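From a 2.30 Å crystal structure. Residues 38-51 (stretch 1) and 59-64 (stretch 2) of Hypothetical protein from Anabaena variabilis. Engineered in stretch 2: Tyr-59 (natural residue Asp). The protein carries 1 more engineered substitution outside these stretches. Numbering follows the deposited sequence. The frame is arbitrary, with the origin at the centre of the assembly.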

# COMPACT_ATOMS: atom_id res chain seq x y z
N VAL B 38 30.44 18.34 -0.43
CA VAL B 38 31.34 19.41 -0.92
C VAL B 38 30.66 20.52 -1.72
O VAL B 38 31.29 21.55 -2.01
CB VAL B 38 32.53 18.83 -1.75
CG1 VAL B 38 33.28 17.82 -0.93
CG2 VAL B 38 32.07 18.20 -3.08
N ALA B 39 29.42 20.32 -2.13
CA ALA B 39 28.68 21.37 -2.84
C ALA B 39 27.18 21.13 -2.83
O ALA B 39 26.72 19.99 -2.80
CB ALA B 39 29.18 21.51 -4.27
N VAL B 40 26.46 22.24 -2.83
CA VAL B 40 25.01 22.30 -2.95
C VAL B 40 24.80 23.05 -4.27
O VAL B 40 25.33 24.15 -4.45
CB VAL B 40 24.36 23.07 -1.80
CG1 VAL B 40 22.90 23.43 -2.14
CG2 VAL B 40 24.42 22.26 -0.51
N ILE B 41 24.04 22.45 -5.17
CA ILE B 41 23.81 23.03 -6.49
C ILE B 41 22.43 23.65 -6.55
O ILE B 41 21.42 22.94 -6.56
CB ILE B 41 23.99 21.96 -7.59
CG1 ILE B 41 25.43 21.43 -7.57
CG2 ILE B 41 23.67 22.53 -8.97
CD1 ILE B 41 25.59 20.09 -8.28
N ASP B 42 22.39 24.98 -6.58
CA ASP B 42 21.13 25.73 -6.68
C ASP B 42 21.40 27.11 -7.29
O ASP B 42 21.99 27.97 -6.64
CB ASP B 42 20.46 25.85 -5.31
CG ASP B 42 19.10 26.54 -5.36
OD1 ASP B 42 18.60 26.84 -6.46
OD2 ASP B 42 18.51 26.77 -4.28
N ARG B 43 20.97 27.29 -8.54
CA ARG B 43 21.13 28.54 -9.30
C ARG B 43 20.48 29.77 -8.66
O ARG B 43 20.92 30.89 -8.89
CB ARG B 43 20.62 28.36 -10.73
CG ARG B 43 19.18 27.91 -10.85
CD ARG B 43 18.75 27.80 -12.30
NE ARG B 43 17.39 27.25 -12.37
CZ ARG B 43 17.06 25.97 -12.58
NH1 ARG B 43 17.97 25.02 -12.80
NH2 ARG B 43 15.77 25.65 -12.59
N ASN B 44 19.43 29.56 -7.87
CA ASN B 44 18.77 30.62 -7.13
C ASN B 44 19.54 31.09 -5.88
O ASN B 44 19.28 32.18 -5.37
CB ASN B 44 17.38 30.15 -6.68
CG ASN B 44 16.42 29.93 -7.83
OD1 ASN B 44 16.80 29.96 -8.99
ND2 ASN B 44 15.15 29.71 -7.50
N CYS B 45 20.48 30.28 -5.40
CA CYS B 45 21.20 30.57 -4.15
C CYS B 45 22.74 30.60 -4.25
O CYS B 45 23.42 30.63 -3.23
CB CYS B 45 20.79 29.53 -3.10
SG CYS B 45 19.04 29.61 -2.69
N ALA B 46 23.27 30.61 -5.46
CA ALA B 46 24.72 30.57 -5.65
C ALA B 46 25.45 31.66 -4.85
O ALA B 46 25.10 32.84 -4.92
CB ALA B 46 25.06 30.67 -7.14
N GLY B 47 26.46 31.25 -4.08
CA GLY B 47 27.24 32.17 -3.27
C GLY B 47 26.66 32.55 -1.91
O GLY B 47 27.31 33.25 -1.13
N GLN B 48 25.44 32.10 -1.60
CA GLN B 48 24.81 32.43 -0.32
C GLN B 48 25.22 31.46 0.82
O GLN B 48 25.80 30.39 0.58
CB GLN B 48 23.29 32.50 -0.48
CG GLN B 48 22.87 33.63 -1.40
CD GLN B 48 21.37 33.76 -1.56
OE1 GLN B 48 20.59 33.43 -0.66
NE2 GLN B 48 20.95 34.27 -2.71
N SER B 49 24.92 31.88 2.05
CA SER B 49 25.21 31.11 3.25
C SER B 49 24.11 30.07 3.50
O SER B 49 22.94 30.43 3.67
CB SER B 49 25.31 32.03 4.46
OG SER B 49 25.37 31.28 5.67
N LEU B 50 24.48 28.80 3.53
CA LEU B 50 23.53 27.73 3.79
C LEU B 50 22.81 27.94 5.13
O LEU B 50 21.59 27.83 5.21
CB LEU B 50 24.25 26.37 3.79
CG LEU B 50 23.38 25.12 3.92
CD1 LEU B 50 22.43 25.01 2.74
CD2 LEU B 50 24.25 23.88 4.03
N ARG B 51 23.58 28.26 6.18
CA ARG B 51 23.02 28.50 7.52
C ARG B 51 21.98 29.62 7.54
O ARG B 51 20.90 29.43 8.10
CB ARG B 51 24.13 28.84 8.53
CG ARG B 51 23.65 28.97 10.00
CD ARG B 51 24.68 29.63 10.91
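Stretch 2 (59-64) YVPIVK

Stretch 2 runs parallel to the strand at the start of stretch 1, and lies between that strand and the turn that follows it. Its backbone is extended from Tyr-59 to Val-63 and takes helical values at Lys-64 (phi/psi -70/-23°). Val-40 pairs with Ile-62 (CA to CA 4.7 Å) and Ile-41 with Val-63 (5.1 Å between CA atoms). Val-40 bonds both ways, its N donating to Pro-61 O (3.0 Å) and its O accepting from Val-63 N (2.8 Å); Asp-42 N continues the ladder to Val-63 O (3.0 Å).

Ile-62, the residue most covered by stretch 1, turns its N and O the other way, toward the turn. Its O accepts from Gly-47 N (2.9 Å) in the type II turn Cys-45 to Gln-48, where Gly-47 adopts the positive phi that favours glycine, and water 1 bridges Ile-62 and Gln-48, its O 2.8 Å from Ile-62 N, whose proton it accepts, and 2.9 Å from Gln-48 O, to which it donates. The side chain of Ile-62, chi1 m and chi2 t, lies between strand and turn: CG1 lies 4.2 Å from Val-40 CB, CG2 3.8 Å from Cys-45 CB, and the extended chi2 carries CD1 to 3.5 Å from Gln-48 O.

Val-60, chi1 t, points toward stretch 1 and places CG1 3.7 Å from Val-40 CG2 and 3.5 Å from Ala-39 CA. Leu-50, t with chi2 p, approaches it from the helix, CD2 4.2 Å from Val-60 CB. On the face opposite Val-40 and Ile-62, Val-63 in the m rotamer directs CG2 to Ile-41 CG1 (3.9 Å) and Ala-39 CB (4.3 Å). Pro-61, C-gamma endo, rests CG 3.5 Å from Val-38 O. At the far end, Lys-64, modelled only to CB, has that atom 4.0 Å from Ala-46 CB. The engineered Tyr-59 points its CA-to-CB bond away and makes no contact with stretch 1.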

# COMPACT_ATOMS: atom_id res chain seq x y z
N TYR B 59 28.33 24.28 6.92
CA TYR B 59 28.78 25.04 5.78
C TYR B 59 29.02 24.11 4.61
O TYR B 59 29.67 23.06 4.75
CB TYR B 59 30.05 25.84 6.05
CG TYR B 59 30.54 26.48 4.77
CD1 TYR B 59 29.78 27.45 4.13
CD2 TYR B 59 31.73 26.07 4.16
CE1 TYR B 59 30.19 28.01 2.93
CE2 TYR B 59 32.15 26.63 2.97
CZ TYR B 59 31.36 27.60 2.36
OH TYR B 59 31.74 28.19 1.17
N VAL B 60 28.42 24.48 3.48
CA VAL B 60 28.64 23.83 2.20
C VAL B 60 28.51 24.97 1.18
O VAL B 60 27.53 25.72 1.23
CB VAL B 60 27.62 22.73 1.84
CG1 VAL B 60 27.95 22.15 0.46
CG2 VAL B 60 27.59 21.62 2.89
N PRO B 61 29.51 25.14 0.29
CA PRO B 61 29.33 26.19 -0.71
C PRO B 61 28.14 25.90 -1.62
O PRO B 61 27.89 24.73 -1.95
CB PRO B 61 30.63 26.16 -1.53
CG PRO B 61 31.31 24.91 -1.18
CD PRO B 61 30.82 24.47 0.16
N ILE B 62 27.39 26.94 -1.95
CA ILE B 62 26.27 26.82 -2.87
C ILE B 62 26.78 27.34 -4.22
O ILE B 62 27.29 28.45 -4.30
CB ILE B 62 25.03 27.61 -2.43
CG1 ILE B 62 24.62 27.22 -1.01
CG2 ILE B 62 23.87 27.36 -3.42
CD1 ILE B 62 23.46 28.03 -0.46
N VAL B 63 26.64 26.52 -5.26
CA VAL B 63 27.12 26.87 -6.60
C VAL B 63 25.98 26.84 -7.62
O VAL B 63 24.96 26.19 -7.41
CB VAL B 63 28.28 25.95 -7.04
CG1 VAL B 63 29.49 26.15 -6.11
CG2 VAL B 63 27.85 24.49 -7.05
N LYS B 64 26.17 27.55 -8.72
CA LYS B 64 25.12 27.70 -9.72
C LYS B 64 24.76 26.46 -10.53
O LYS B 64 23.65 26.38 -11.06
CB LYS B 64 25.51 28.82 -10.70
O HOH W 1 27.92 29.64 -1.24
O HOH W 2 27.17 28.12 2.20